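Long-range contacts in ATP synthase subunit s, mitochondrial (Bos taurus, PDB 3DZE), which regulates the mitochondrial membrane ATP synthase, being necessary for its proton conduction and blocking a proton leak through an alternative exit pathway: residues G101-L106 with K130-L135; E88-C93 with L117-I122; G22-A27 with E82-V87. The protein carries 1 engineered substitution. All coordinates share one frame; numbering follows the deposited sequence.

Contact 1 (G101-L106 with K130-L135). With CD (cadmium ion), chain C.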
ATOM      1  N   GLY A 101      -6.172   9.641  -4.937  1.00  9.23           N
ATOM      2  CA  GLY A 101      -5.251   9.450  -6.050  1.00  9.78           C
ATOM      3  C   GLY A 101      -4.191   8.407  -5.776  1.00  9.70           C
ATOM      4  O   GLY A 101      -3.760   7.705  -6.705  1.00 10.14           O
ATOM      5  N   CYS A 102      -3.797   8.224  -4.537  1.00  9.42           N
ATOM      6  CA  CYS A 102      -2.845   7.193  -4.144  1.00  9.24           C
ATOM      7  C   CYS A 102      -3.463   5.803  -4.359  1.00  8.87           C
ATOM      8  O   CYS A 102      -2.844   4.884  -4.879  1.00  9.14           O
ATOM      9  CB  CYS A 102      -2.410   7.354  -2.714  1.00  9.28           C
ATOM     10  SG  CYS A 102      -1.655   8.965  -2.276  1.00 10.17           S
ATOM     11  N   LEU A 103      -4.705   5.677  -3.888  1.00  8.13           N
ATOM     12  CA  LEU A 103      -5.436   4.421  -4.056  1.00  8.49           C
ATOM     13  C   LEU A 103      -5.716   4.111  -5.529  1.00  8.57           C
ATOM     14  O   LEU A 103      -5.624   2.978  -5.948  1.00  8.60           O
ATOM     15  CB  LEU A 103      -6.717   4.443  -3.227  1.00  8.58           C
ATOM     16  CG  LEU A 103      -6.507   4.612  -1.715  1.00  8.48           C
ATOM     17  CD1 LEU A 103      -7.878   4.617  -1.000  1.00 10.56           C
ATOM     18  CD2 LEU A 103      -5.623   3.556  -1.117  1.00 10.73           C
ATOM     19  N   GLU A 104      -6.027   5.149  -6.288  1.00  8.76           N
ATOM     20  CA  GLU A 104      -6.229   5.000  -7.728  1.00  9.43           C
ATOM     21  C   GLU A 104      -4.959   4.499  -8.398  1.00  8.92           C
ATOM     22  O   GLU A 104      -5.022   3.546  -9.178  1.00  9.57           O
ATOM     23  CB  GLU A 104      -6.725   6.284  -8.315  1.00  9.72           C
ATOM     24  CG  GLU A 104      -8.087   6.612  -7.962  1.00 11.42           C
ATOM     25  CD  GLU A 104      -8.486   8.113  -8.225  1.00 15.85           C
ATOM     26  OE1 GLU A 104      -7.652   8.919  -8.507  1.00 15.09           O
ATOM     27  OE2 GLU A 104      -9.702   8.327  -8.110  1.00 26.17           O
ATOM     28  N   ARG A 105      -3.841   5.096  -8.084  0.50  9.86           N
ATOM     29  CA  ARG A 105      -2.528   4.717  -8.608  0.50 11.14           C
ATOM     30  C   ARG A 105      -2.261   3.279  -8.335  0.50 10.10           C
ATOM     31  O   ARG A 105      -1.909   2.489  -9.226  0.50 10.96           O
ATOM     32  CB  ARG A 105      -1.365   5.630  -7.835  0.50 12.56           C
ATOM     33  CG  ARG A 105       0.040   5.401  -8.422  0.50 13.18           C
ATOM     34  CD  ARG A 105       1.015   6.510  -7.962  0.50 12.23           C
ATOM     35  NE  ARG A 105       0.688   7.749  -8.534  0.50 15.42           N
ATOM     36  CZ  ARG A 105       0.965   8.228  -9.721  0.50 13.19           C
ATOM     37  NH1 ARG A 105       1.702   7.594 -10.532  0.50 15.26           N
ATOM     38  NH2 ARG A 105       0.485   9.358 -10.059  0.50 17.91           N
ATOM     39  N   LEU A 106      -2.485   2.838  -7.098  1.00  9.90           N
ATOM     40  CA  LEU A 106      -2.276   1.438  -6.719  1.00  9.23           C
ATOM     41  C   LEU A 106      -3.171   0.510  -7.475  1.00  8.87           C
ATOM     42  O   LEU A 106      -2.752  -0.546  -7.957  1.00  9.37           O
ATOM     43  CB  LEU A 106      -2.567   1.306  -5.230  1.00  9.99           C
ATOM     44  CG  LEU A 106      -1.486   1.797  -4.245  1.00 10.87           C
ATOM     45  CD1 LEU A 106      -2.042   1.771  -2.834  1.00 12.29           C
ATOM     46  CD2 LEU A 106      -0.205   0.921  -4.344  1.00 13.55           C
ATOM     47  N   LYS A 130     -14.523   7.596  -3.407  1.00 10.48           N
ATOM     48  CA  LYS A 130     -13.874   7.453  -4.686  1.00 11.75           C
ATOM     49  C   LYS A 130     -12.642   6.575  -4.618  1.00 11.30           C
ATOM     50  O   LYS A 130     -12.411   5.715  -5.462  1.00 11.53           O
ATOM     51  CB  LYS A 130     -13.503   8.829  -5.273  1.00 13.03           C
ATOM     52  CG  LYS A 130     -12.926   8.881  -6.608  1.00 19.98           C
ATOM     53  CD  LYS A 130     -12.660  10.413  -7.052  1.00 24.53           C
ATOM     54  CE  LYS A 130     -11.799  10.503  -8.372  1.00 35.25           C
ATOM     55  NZ  LYS A 130     -12.579  10.720  -9.763  1.00 44.05           N
ATOM     56  N   GLY A 131     -11.801   6.804  -3.631  1.00  9.96           N
ATOM     57  CA  GLY A 131     -10.607   6.007  -3.491  1.00  9.71           C
ATOM     58  C   GLY A 131     -10.901   4.546  -3.172  1.00  8.89           C
ATOM     59  O   GLY A 131     -10.259   3.643  -3.661  1.00 10.06           O
ATOM     60  N   ILE A 132     -11.895   4.371  -2.328  1.00  9.18           N
ATOM     61  CA  ILE A 132     -12.301   2.986  -1.962  1.00  9.71           C
ATOM     62  C   ILE A 132     -12.789   2.240  -3.195  1.00  9.39           C
ATOM     63  O   ILE A 132     -12.449   1.108  -3.421  1.00 10.54           O
ATOM     64  CB  ILE A 132     -13.316   3.011  -0.817  1.00 10.47           C
ATOM     65  CG1 ILE A 132     -12.725   3.633   0.474  1.00 10.28           C
ATOM     66  CG2 ILE A 132     -13.846   1.563  -0.540  1.00 11.33           C
ATOM     67  CD1 ILE A 132     -11.410   3.042   0.927  1.00 10.56           C
ATOM     68  N   ILE A 133     -13.685   2.856  -3.933  1.00 10.47           N
ATOM     69  CA  ILE A 133     -14.272   2.171  -5.113  1.00 12.33           C
ATOM     70  C   ILE A 133     -13.214   1.750  -6.119  1.00 11.32           C
ATOM     71  O   ILE A 133     -13.370   0.708  -6.737  1.00 12.62           O
ATOM     72  CB  ILE A 133     -15.386   3.084  -5.708  1.00 15.17           C
ATOM     73  CG1 ILE A 133     -16.516   3.080  -4.754  1.00 18.96           C
ATOM     74  CG2 ILE A 133     -15.847   2.512  -7.034  1.00 19.79           C
ATOM     75  CD1 ILE A 133     -17.204   1.745  -4.586  1.00 26.50           C
ATOM     76  N   ALA A 134     -12.130   2.478  -6.230  1.00 10.60           N
ATOM     77  CA  ALA A 134     -11.068   2.146  -7.112  1.00 11.37           C
ATOM     78  C   ALA A 134     -10.489   0.769  -6.823  1.00 10.36           C
ATOM     79  O   ALA A 134      -9.925   0.097  -7.698  1.00 11.24           O
ATOM     80  CB  ALA A 134      -9.971   3.236  -7.114  1.00 13.13           C
ATOM     81  N   LEU A 135     -10.581   0.305  -5.573  1.00  9.63           N
ATOM     82  CA  LEU A 135     -10.024  -0.962  -5.178  1.00 10.00           C
ATOM     83  C   LEU A 135     -10.699  -2.187  -5.780  1.00 10.08           C
ATOM     84  O   LEU A 135     -10.196  -3.285  -5.683  1.00 10.35           O
ATOM     85  CB  LEU A 135     -10.028  -1.087  -3.638  1.00 10.24           C
ATOM     86  CG  LEU A 135      -9.267   0.029  -2.898  1.00 12.09           C
ATOM     87  CD1 LEU A 135      -9.493  -0.130  -1.393  1.00 13.88           C
ATOM     88  CD2 LEU A 135      -7.770   0.100  -3.356  1.00 14.20           C
TER
HETATM   89 CD    CD C 177      -2.168  10.710  -4.072  1.00 21.04          CD
HETATM   90  O   HOH W   1      -1.109  12.888  -3.391  1.00 15.81           O
HETATM   91  O   HOH W   2      -4.144  11.476  -4.078  1.00 23.60           O
HETATM   92  O   HOH W   3      -1.567  10.495  -6.377  1.00 16.00           O

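Contact 2 (E88-C93 with L117-I122)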
ATOM      1  N   GLU A  88       0.813  -9.375  -1.274  1.00  6.95           N
ATOM      2  CA  GLU A  88      -0.489  -9.958  -0.964  1.00  7.26           C
ATOM      3  C   GLU A  88      -1.311  -9.171   0.037  1.00  7.55           C
ATOM      4  O   GLU A  88      -2.521  -9.271   0.045  1.00  7.65           O
ATOM      5  CB  GLU A  88      -0.322 -11.393  -0.500  1.00  8.36           C
ATOM      6  CG  GLU A  88       0.230 -12.275  -1.611  1.00  9.06           C
ATOM      7  CD  GLU A  88       0.476 -13.662  -1.203  1.00 10.94           C
ATOM      8  OE1 GLU A  88       0.505 -14.036  -0.050  1.00 11.25           O
ATOM      9  OE2 GLU A  88       0.909 -14.409  -2.094  1.00 17.21           O
ATOM     10  N   LYS A  89      -0.624  -8.441   0.929  1.00  6.92           N
ATOM     11  CA  LYS A  89      -1.250  -7.754   2.042  1.00  7.42           C
ATOM     12  C   LYS A  89      -0.719  -6.347   2.148  1.00  7.44           C
ATOM     13  O   LYS A  89       0.492  -6.152   2.160  1.00  7.59           O
ATOM     14  CB  LYS A  89      -0.946  -8.454   3.386  1.00  8.16           C
ATOM     15  CG  LYS A  89      -1.469  -9.880   3.503  1.00  9.28           C
ATOM     16  CD  LYS A  89      -0.993 -10.530   4.795  1.00  9.99           C
ATOM     17  CE  LYS A  89      -1.758 -11.734   5.211  1.00 11.51           C
ATOM     18  NZ  LYS A  89      -1.109 -12.529   6.323  1.00 11.48           N
ATOM     19  N   ILE A  90      -1.616  -5.358   2.224  1.00  7.13           N
ATOM     20  CA  ILE A  90      -1.234  -3.958   2.508  1.00  7.30           C
ATOM     21  C   ILE A  90      -2.133  -3.417   3.569  1.00  6.96           C
ATOM     22  O   ILE A  90      -3.344  -3.459   3.480  1.00  8.09           O
ATOM     23  CB  ILE A  90      -1.363  -3.106   1.224  1.00  7.38           C
ATOM     24  CG1 ILE A  90      -0.442  -3.602   0.117  1.00  8.05           C
ATOM     25  CG2 ILE A  90      -1.015  -1.631   1.571  1.00  8.91           C
ATOM     26  CD1 ILE A  90      -0.599  -2.844  -1.226  1.00  9.07           C
ATOM     27  N   ARG A  91      -1.504  -2.834   4.602  0.50  6.69           N
ATOM     28  CA  ARG A  91      -2.178  -2.027   5.621  0.50  7.29           C
ATOM     29  C   ARG A  91      -1.688  -0.621   5.531  0.50  6.66           C
ATOM     30  O   ARG A  91      -0.480  -0.378   5.581  0.50  7.35           O
ATOM     31  CB  ARG A  91      -1.879  -2.627   6.982  0.50  8.03           C
ATOM     32  CG  ARG A  91      -2.270  -1.728   8.116  0.50  9.14           C
ATOM     33  CD  ARG A  91      -1.925  -2.532   9.388  0.50 10.95           C
ATOM     34  NE  ARG A  91      -2.571  -2.027  10.501  0.50 15.54           N
ATOM     35  CZ  ARG A  91      -3.791  -2.483  11.114  0.50 12.68           C
ATOM     36  NH1 ARG A  91      -4.742  -3.274  10.485  0.50 18.97           N
ATOM     37  NH2 ARG A  91      -4.022  -1.918  12.199  0.50 13.45           N
ATOM     38  N   LEU A  92      -2.643   0.291   5.449  1.00  7.27           N
ATOM     39  CA  LEU A  92      -2.419   1.739   5.473  1.00  7.37           C
ATOM     40  C   LEU A  92      -3.150   2.250   6.688  1.00  8.02           C
ATOM     41  O   LEU A  92      -4.360   2.224   6.743  1.00  8.52           O
ATOM     42  CB  LEU A  92      -2.956   2.409   4.199  1.00  7.91           C
ATOM     43  CG  LEU A  92      -2.429   1.840   2.884  1.00  7.87           C
ATOM     44  CD1 LEU A  92      -3.105   2.532   1.680  1.00 11.31           C
ATOM     45  CD2 LEU A  92      -0.894   1.920   2.791  1.00  9.88           C
ATOM     46  N   CYS A  93      -2.403   2.701   7.691  1.00  8.55           N
ATOM     47  CA  CYS A  93      -2.978   3.123   8.976  1.00  8.95           C
ATOM     48  C   CYS A  93      -2.372   4.449   9.387  1.00  8.30           C
ATOM     49  O   CYS A  93      -1.159   4.556   9.505  1.00  9.16           O
ATOM     50  CB  CYS A  93      -2.743   2.045  10.016  1.00  9.24           C
ATOM     51  SG  CYS A  93      -3.390   2.468  11.668  1.00 11.94           S
ATOM     52  N   LEU A 117      -4.453  -9.819  -2.039  1.00  7.92           N
ATOM     53  CA  LEU A 117      -5.441 -10.614  -1.319  1.00  8.54           C
ATOM     54  C   LEU A 117      -6.123  -9.900  -0.198  1.00  8.19           C
ATOM     55  O   LEU A 117      -7.271 -10.172   0.123  1.00  9.19           O
ATOM     56  CB  LEU A 117      -4.832 -11.909  -0.746  1.00  8.89           C
ATOM     57  CG  LEU A 117      -4.096 -12.781  -1.808  1.00 10.13           C
ATOM     58  CD1 LEU A 117      -3.476 -13.984  -1.063  1.00 12.00           C
ATOM     59  CD2 LEU A 117      -5.089 -13.231  -2.886  1.00 11.93           C
ATOM     60  N   GLU A 118      -5.424  -9.007   0.491  1.00  8.37           N
ATOM     61  CA  GLU A 118      -5.931  -8.375   1.711  0.50  8.01           C
ATOM     62  C   GLU A 118      -5.480  -6.938   1.762  1.00  7.55           C
ATOM     63  O   GLU A 118      -4.307  -6.613   1.558  1.00  8.01           O
ATOM     64  CB  GLU A 118      -5.329  -9.135   2.912  0.50  9.59           C
ATOM     65  CG  GLU A 118      -5.420  -8.479   4.211  0.50 10.44           C
ATOM     66  CD  GLU A 118      -4.690  -9.206   5.356  0.50 12.17           C
ATOM     67  OE1 GLU A 118      -4.995 -10.418   5.517  0.50 13.14           O
ATOM     68  OE2 GLU A 118      -3.900  -8.562   6.050  0.50  7.20           O
ATOM     69  N   MET A 119      -6.423  -6.053   2.081  1.00  7.55           N
ATOM     70  CA  MET A 119      -6.100  -4.632   2.276  1.00  7.51           C
ATOM     71  C   MET A 119      -6.837  -4.101   3.460  1.00  7.68           C
ATOM     72  O   MET A 119      -7.970  -4.444   3.735  1.00  8.25           O
ATOM     73  CB  MET A 119      -6.397  -3.884   1.020  1.00  9.25           C
ATOM     74  CG  MET A 119      -5.727  -2.480   1.037  1.00 13.66           C
ATOM     75  SD  MET A 119      -5.686  -1.788  -0.574  1.00 13.71           S
ATOM     76  CE  MET A 119      -4.759  -0.287  -0.208  1.00 14.39           C
ATOM     77  N   GLU A 120      -6.161  -3.176   4.176  1.00  7.13           N
ATOM     78  CA  GLU A 120      -6.706  -2.543   5.367  1.00  7.10           C
ATOM     79  C   GLU A 120      -6.385  -1.053   5.257  1.00  7.00           C
ATOM     80  O   GLU A 120      -5.241  -0.690   4.998  1.00  7.78           O
ATOM     81  CB  GLU A 120      -6.072  -3.118   6.594  1.00  8.08           C
ATOM     82  CG  GLU A 120      -6.174  -4.648   6.745  1.00  8.90           C
ATOM     83  CD  GLU A 120      -5.444  -5.092   7.946  1.00 10.28           C
ATOM     84  OE1 GLU A 120      -4.225  -5.081   7.999  1.00 11.11           O
ATOM     85  OE2 GLU A 120      -6.087  -5.351   8.957  1.00 15.90           O
ATOM     86  N   ILE A 121      -7.406  -0.224   5.465  1.00  7.39           N
ATOM     87  CA  ILE A 121      -7.246   1.227   5.389  1.00  7.74           C
ATOM     88  C   ILE A 121      -7.922   1.815   6.604  1.00  7.69           C
ATOM     89  O   ILE A 121      -9.147   1.686   6.774  1.00  8.15           O
ATOM     90  CB  ILE A 121      -7.822   1.807   4.104  1.00  8.16           C
ATOM     91  CG1 ILE A 121      -7.287   1.124   2.877  1.00  9.13           C
ATOM     92  CG2 ILE A 121      -7.526   3.328   4.057  1.00 10.72           C
ATOM     93  CD1 ILE A 121      -7.887   1.529   1.593  1.00 11.27           C
ATOM     94  N   ILE A 122      -7.105   2.405   7.492  1.00  7.59           N
ATOM     95  CA  ILE A 122      -7.541   2.773   8.847  1.00  8.41           C
ATOM     96  C   ILE A 122      -7.062   4.176   9.155  1.00  8.01           C
ATOM     97  O   ILE A 122      -5.851   4.472   9.068  1.00  8.62           O
ATOM     98  CB  ILE A 122      -6.941   1.806   9.884  1.00  8.88           C
ATOM     99  CG1 ILE A 122      -7.289   0.342   9.566  1.00 10.83           C
ATOM    100  CG2 ILE A 122      -7.382   2.215  11.299  1.00 11.58           C
ATOM    101  CD1 ILE A 122      -6.266  -0.599   9.890  1.00 17.77           C
TER

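Contact 3 (G22-A27 with E82-V87)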
ATOM      1  N   GLY A  22      17.021  -4.112  -7.533  1.00 12.15           N
ATOM      2  CA  GLY A  22      15.752  -4.729  -7.826  1.00 12.40           C
ATOM      3  C   GLY A  22      14.556  -4.035  -7.178  1.00 10.32           C
ATOM      4  O   GLY A  22      14.732  -3.341  -6.172  1.00 10.33           O
ATOM      5  N   PRO A  23      13.369  -4.210  -7.735  1.00  9.96           N
ATOM      6  CA  PRO A  23      12.207  -3.526  -7.209  1.00 10.13           C
ATOM      7  C   PRO A  23      11.916  -3.793  -5.726  1.00  8.95           C
ATOM      8  O   PRO A  23      11.562  -2.857  -5.007  1.00  8.35           O
ATOM      9  CB  PRO A  23      11.072  -4.053  -8.099  1.00 10.57           C
ATOM     10  CG  PRO A  23      11.736  -4.268  -9.431  1.00 13.06           C
ATOM     11  CD  PRO A  23      13.102  -4.811  -9.057  1.00 11.83           C
ATOM     12  N   ASP A  24      12.014  -5.046  -5.271  1.00  8.18           N
ATOM     13  CA  ASP A  24      11.645  -5.344  -3.869  1.00  8.29           C
ATOM     14  C   ASP A  24      12.557  -4.655  -2.880  1.00  8.37           C
ATOM     15  O   ASP A  24      12.065  -4.123  -1.894  1.00  8.42           O
ATOM     16  CB  ASP A  24      11.576  -6.852  -3.610  1.00  8.16           C
ATOM     17  CG  ASP A  24      10.364  -7.477  -4.250  1.00  8.68           C
ATOM     18  OD1 ASP A  24       9.341  -7.623  -3.614  1.00  8.91           O
ATOM     19  OD2 ASP A  24      10.460  -7.800  -5.455  1.00 10.45           O
ATOM     20  N   ARG A  25      13.845  -4.634  -3.135  1.00  9.11           N
ATOM     21  CA  ARG A  25      14.773  -3.939  -2.247  1.00  8.49           C
ATOM     22  C   ARG A  25      14.557  -2.447  -2.298  1.00  8.95           C
ATOM     23  O   ARG A  25      14.525  -1.779  -1.288  1.00  8.83           O
ATOM     24  CB  ARG A  25      16.208  -4.333  -2.550  1.00  9.92           C
ATOM     25  CG  ARG A  25      17.192  -3.598  -1.661  1.00 12.25           C
ATOM     26  CD  ARG A  25      16.923  -3.666  -0.271  1.00 15.31           C
ATOM     27  NE  ARG A  25      18.016  -3.157   0.492  1.00 24.43           N
ATOM     28  CZ  ARG A  25      18.728  -3.949   1.240  1.00 22.77           C
ATOM     29  NH1 ARG A  25      18.352  -5.237   1.399  1.00 29.37           N
ATOM     30  NH2 ARG A  25      19.777  -3.496   1.957  1.00 25.11           N
ATOM     31  N   ALA A  26      14.404  -1.893  -3.473  1.00  8.75           N
ATOM     32  CA  ALA A  26      14.205  -0.458  -3.621  1.00  9.23           C
ATOM     33  C   ALA A  26      12.908  -0.036  -2.935  1.00  8.22           C
ATOM     34  O   ALA A  26      12.856   1.001  -2.260  1.00  8.51           O
ATOM     35  CB  ALA A  26      14.193  -0.066  -5.079  1.00 10.08           C
ATOM     36  N   ALA A  27      11.842  -0.842  -3.063  1.00  7.91           N
ATOM     37  CA  ALA A  27      10.606  -0.534  -2.393  1.00  7.77           C
ATOM     38  C   ALA A  27      10.697  -0.687  -0.891  1.00  7.73           C
ATOM     39  O   ALA A  27      10.099   0.067  -0.142  1.00  7.70           O
ATOM     40  CB  ALA A  27       9.437  -1.396  -2.957  1.00  7.94           C
ATOM     41  N   GLU A  82       5.580  -0.604  -8.720  1.00  8.46           N
ATOM     42  CA  GLU A  82       5.330  -1.053 -10.082  1.00 10.39           C
ATOM     43  C   GLU A  82       5.959  -2.373 -10.404  1.00 10.25           C
ATOM     44  O   GLU A  82       5.366  -3.153 -11.199  1.00 10.97           O
ATOM     45  CB  GLU A  82       5.864   0.042 -11.025  1.00 11.91           C
ATOM     46  CG  GLU A  82       5.272  -0.141 -12.466  1.00 17.43           C
ATOM     47  CD  GLU A  82       6.026  -1.085 -13.254  1.00 17.27           C
ATOM     48  OE1 GLU A  82       7.268  -1.256 -13.021  1.00 19.01           O
ATOM     49  OE2 GLU A  82       5.418  -1.780 -14.187  1.00 19.05           O
ATOM     50  N   GLY A  83       7.113  -2.658  -9.904  1.00 10.06           N
ATOM     51  CA  GLY A  83       7.872  -3.915 -10.242  1.00 10.79           C
ATOM     52  C   GLY A  83       7.664  -5.061  -9.301  1.00  8.88           C
ATOM     53  O   GLY A  83       8.282  -6.091  -9.436  1.00 10.24           O
ATOM     54  N   LEU A  84       6.815  -4.928  -8.294  1.00  8.54           N
ATOM     55  CA  LEU A  84       6.633  -5.941  -7.263  1.00  7.79           C
ATOM     56  C   LEU A  84       5.617  -6.965  -7.703  1.00  7.54           C
ATOM     57  O   LEU A  84       4.507  -6.646  -8.127  1.00  8.17           O
ATOM     58  CB  LEU A  84       6.128  -5.281  -5.981  1.00  7.91           C
ATOM     59  CG  LEU A  84       6.987  -4.154  -5.412  1.00  7.74           C
ATOM     60  CD1 LEU A  84       6.406  -3.632  -4.117  1.00  9.05           C
ATOM     61  CD2 LEU A  84       8.423  -4.592  -5.181  1.00  9.37           C
ATOM     62  N   GLN A  85       5.987  -8.255  -7.620  1.00  7.56           N
ATOM     63  CA  GLN A  85       5.160  -9.311  -8.174  1.00  8.27           C
ATOM     64  C   GLN A  85       4.357 -10.099  -7.169  1.00  7.34           C
ATOM     65  O   GLN A  85       3.449 -10.824  -7.570  1.00  8.54           O
ATOM     66  CB  GLN A  85       6.065 -10.307  -8.976  1.00  8.64           C
ATOM     67  CG  GLN A  85       6.950  -9.630 -10.021  1.00 10.06           C
ATOM     68  CD  GLN A  85       6.172  -8.886 -11.021  1.00 10.42           C
ATOM     69  OE1 GLN A  85       5.218  -9.399 -11.609  1.00 13.00           O
ATOM     70  NE2 GLN A  85       6.528  -7.627 -11.269  1.00 12.13           N
ATOM     71  N   TYR A  86       4.709  -9.999  -5.898  1.00  7.23           N
ATOM     72  CA  TYR A  86       4.175 -10.940  -4.910  1.00  7.73           C
ATOM     73  C   TYR A  86       3.508 -10.312  -3.707  1.00  7.09           C
ATOM     74  O   TYR A  86       3.357 -10.956  -2.678  1.00  7.50           O
ATOM     75  CB  TYR A  86       5.267 -11.910  -4.481  1.00  8.93           C
ATOM     76  CG  TYR A  86       6.093 -12.491  -5.637  1.00  8.89           C
ATOM     77  CD1 TYR A  86       5.611 -13.528  -6.439  1.00  9.85           C
ATOM     78  CD2 TYR A  86       7.328 -12.001  -5.904  1.00  8.85           C
ATOM     79  CE1 TYR A  86       6.371 -14.069  -7.440  1.00 10.42           C
ATOM     80  CE2 TYR A  86       8.134 -12.545  -6.948  1.00  9.02           C
ATOM     81  CZ  TYR A  86       7.632 -13.582  -7.679  1.00  8.64           C
ATOM     82  OH  TYR A  86       8.384 -14.155  -8.687  1.00  9.43           O
ATOM     83  N   VAL A  87       3.119  -9.053  -3.811  1.00  7.21           N
ATOM     84  CA  VAL A  87       2.503  -8.342  -2.663  1.00  6.60           C
ATOM     85  C   VAL A  87       1.093  -8.836  -2.463  1.00  7.08           C
ATOM     86  O   VAL A  87       0.240  -8.677  -3.333  1.00  8.08           O
ATOM     87  CB  VAL A  87       2.557  -6.837  -2.814  1.00  7.08           C
ATOM     88  CG1 VAL A  87       1.924  -6.181  -1.625  1.00  8.46           C
ATOM     89  CG2 VAL A  87       3.978  -6.377  -3.014  1.00  8.88           C
TER
HETATM   90  O   HOH W   4       6.692  -8.644  -4.180  1.00  9.05           O
HETATM   91  O   HOH W   5       8.552  -9.019  -6.883  1.00 10.62           O

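Contact 1 (G101-L106 with K130-L135)
Leu103 and Glu104 carry the packing of helix 101-106 against Gly131, Lys130 and Ala134 of 130-135, on helices nearly parallel at 11° with axes 8.1 Å apart. One residue earlier, Cys102 does not reach this neighbour; its SG binds a cadmium ion at 2.6 Å, which also holds three waters. Leu103 points toward the second helix and lays CB 3.7 Å from Gly131 O, with CD1 over the same peptide; Leu135 CD2 borders Leu103 as well. A CB on Gly131 would be crowded by this branch, so glycine makes room for it. Leu103 CD1 goes on to meet Ile132 CD1 at 4.3 Å. Glu104 CG lies beside the backbone N (chi1 -71°) and touches Ala134 CB at 4.0 Å, while its extended chain carries OE2 across the methylenes of Lys130. Lys130 bends at chi4 (98°), leaving NZ 4.1 Å from Glu104 OE2, beyond a salt bridge. With an alanine at Glu104, Lys130 is likely to lose its nearby opposite charge and Ala134 CB part of its cover. The contact between these repeat helices therefore rests on apolar packing, Glu104 and Lys130 probably adding no more than a loose attraction at the more exposed edge.

Contact 2 (E88-C93 with L117-I122)
The guanidinium of Arg91 has Ile122 CD1 over one face, about 3.1 Å above the plane and offset toward the rim, and the carboxylate of Glu120 at its edge. These groups join two parallel neighbouring strands in the sheet of a leucine-rich repeat protein, with strand axes 4.7 Å apart. Arg91 has two conformers, so both the close methyl and the salt bridge hold for one of them only. In it, NH1 of Arg91 forms a salt bridge with Glu120 OE2 at 2.9 Å and also donates to OE1, which it meets from above the carboxylate plane; the two planes are turned 53° apart. Arg91 CG lies opposite the backbone N (chi1 168°), and the extended chain beyond it lets the guanidinium reach across to the next strand.

On the face that bears Arg91, Lys89 and Glu118 also pass over each other, Lys89 CE lying 3.5 Å from Glu118 OE1 in one of the two conformers of Glu118; that oxygen additionally bonds a bound Tris molecule, probably from the crystallisation liquor. Cys93 SG packs on Ile122 CG2 at 4.0 Å and adjoins Thr69, a magnesium ligand. The other face is apolar: Met119 CE meets Leu92 CD1 at 3.8 Å, and both residues lie against Leu103 of helix 100-107.

Between the backbones, Ile90 and Leu92 each use both N and O, so Glu120 is held through both its N and its O, to Ile90 and Leu92, the residues flanking its partner Arg91. Leu92 N to Glu120 O is nearly straight, 173° at the hydrogen. At the start of the pair, Glu88 O accepts two bonds: Glu118 N and Leu117 N each lie 2.9 Å from Glu88 O, the first nearly along the C=O axis.

Contact 3 (G22-A27 with E82-V87)
Leu84 lays its methyl CD2 over the carboxylate face of Asp24, 3.5 Å from Asp24 OD1, and reaches Ala27 CB with CD1 at 3.9 Å. Its CG stands beside the backbone N (chi1 -56°), which brings both methyls toward helix 23-27 although the CB itself does not point there. CD2 also touches Pro23 O and Pro23 CB, so one leucine fills the ground between the first turn of the helix and its second.

Next to it the pyrrolidine ring of Pro23 rests on the Gly83 peptide, CB being 3.7 Å from Gly83 O. A CB on Gly83 would come 2.6 Å from Pro23 CG, a clash; the ring can sit this close because no side chain stands there. The same Gly83 O takes a bond from Gln85 NE2, the donor lying above the carbonyl plane.

Polar linkage is carried by two waters. One donates to Asp24 OD1 and accepts from Tyr86 N, the other, 2.7 Å from Asp24 OD2, accepts from Gln85 N. OD1 also receives Ile63 N directly, so this buried carboxylate is held by one protein bond and two waters and its rotation is probably well fixed.

Gly22, with phi 91°, is the N-cap between helices 15-21 and 23-33; a CB there would jam against the preceding carbonyl O. Pro23 and Ala26 lean back on Ile18 of the former helix; Ala27 and Leu84 rest on Ile63 of strand 63-69. The N-terminal domain thereby joins the loop that leads from that strand into strand 89-93.

Overall arrangement
Along the chain contact 3 closes before the other two begin, whereas the segments of contacts 1 and 2 alternate, strand 89-93, helix 100-107, strand 118-122 and helix 129-134 following in turn. Contacts 1 and 2, centres 13 Å apart, are thus the helix layer and the sheet layer of consecutive strand-helix units, and they touch: Leu103 CD2 lies 3.9 Å from Leu92 CD1, and Leu135 CD1 lies 3.8 Å from Ile121 CD1. Contact 3 lies about 17 Å from contact 2, centre to centre, and adjoins it in sequence at 87-88. Its loop, between strands 63-69 and 89-93, packs against helix 23-33, tying the N-terminal domain to the repeat sheet there.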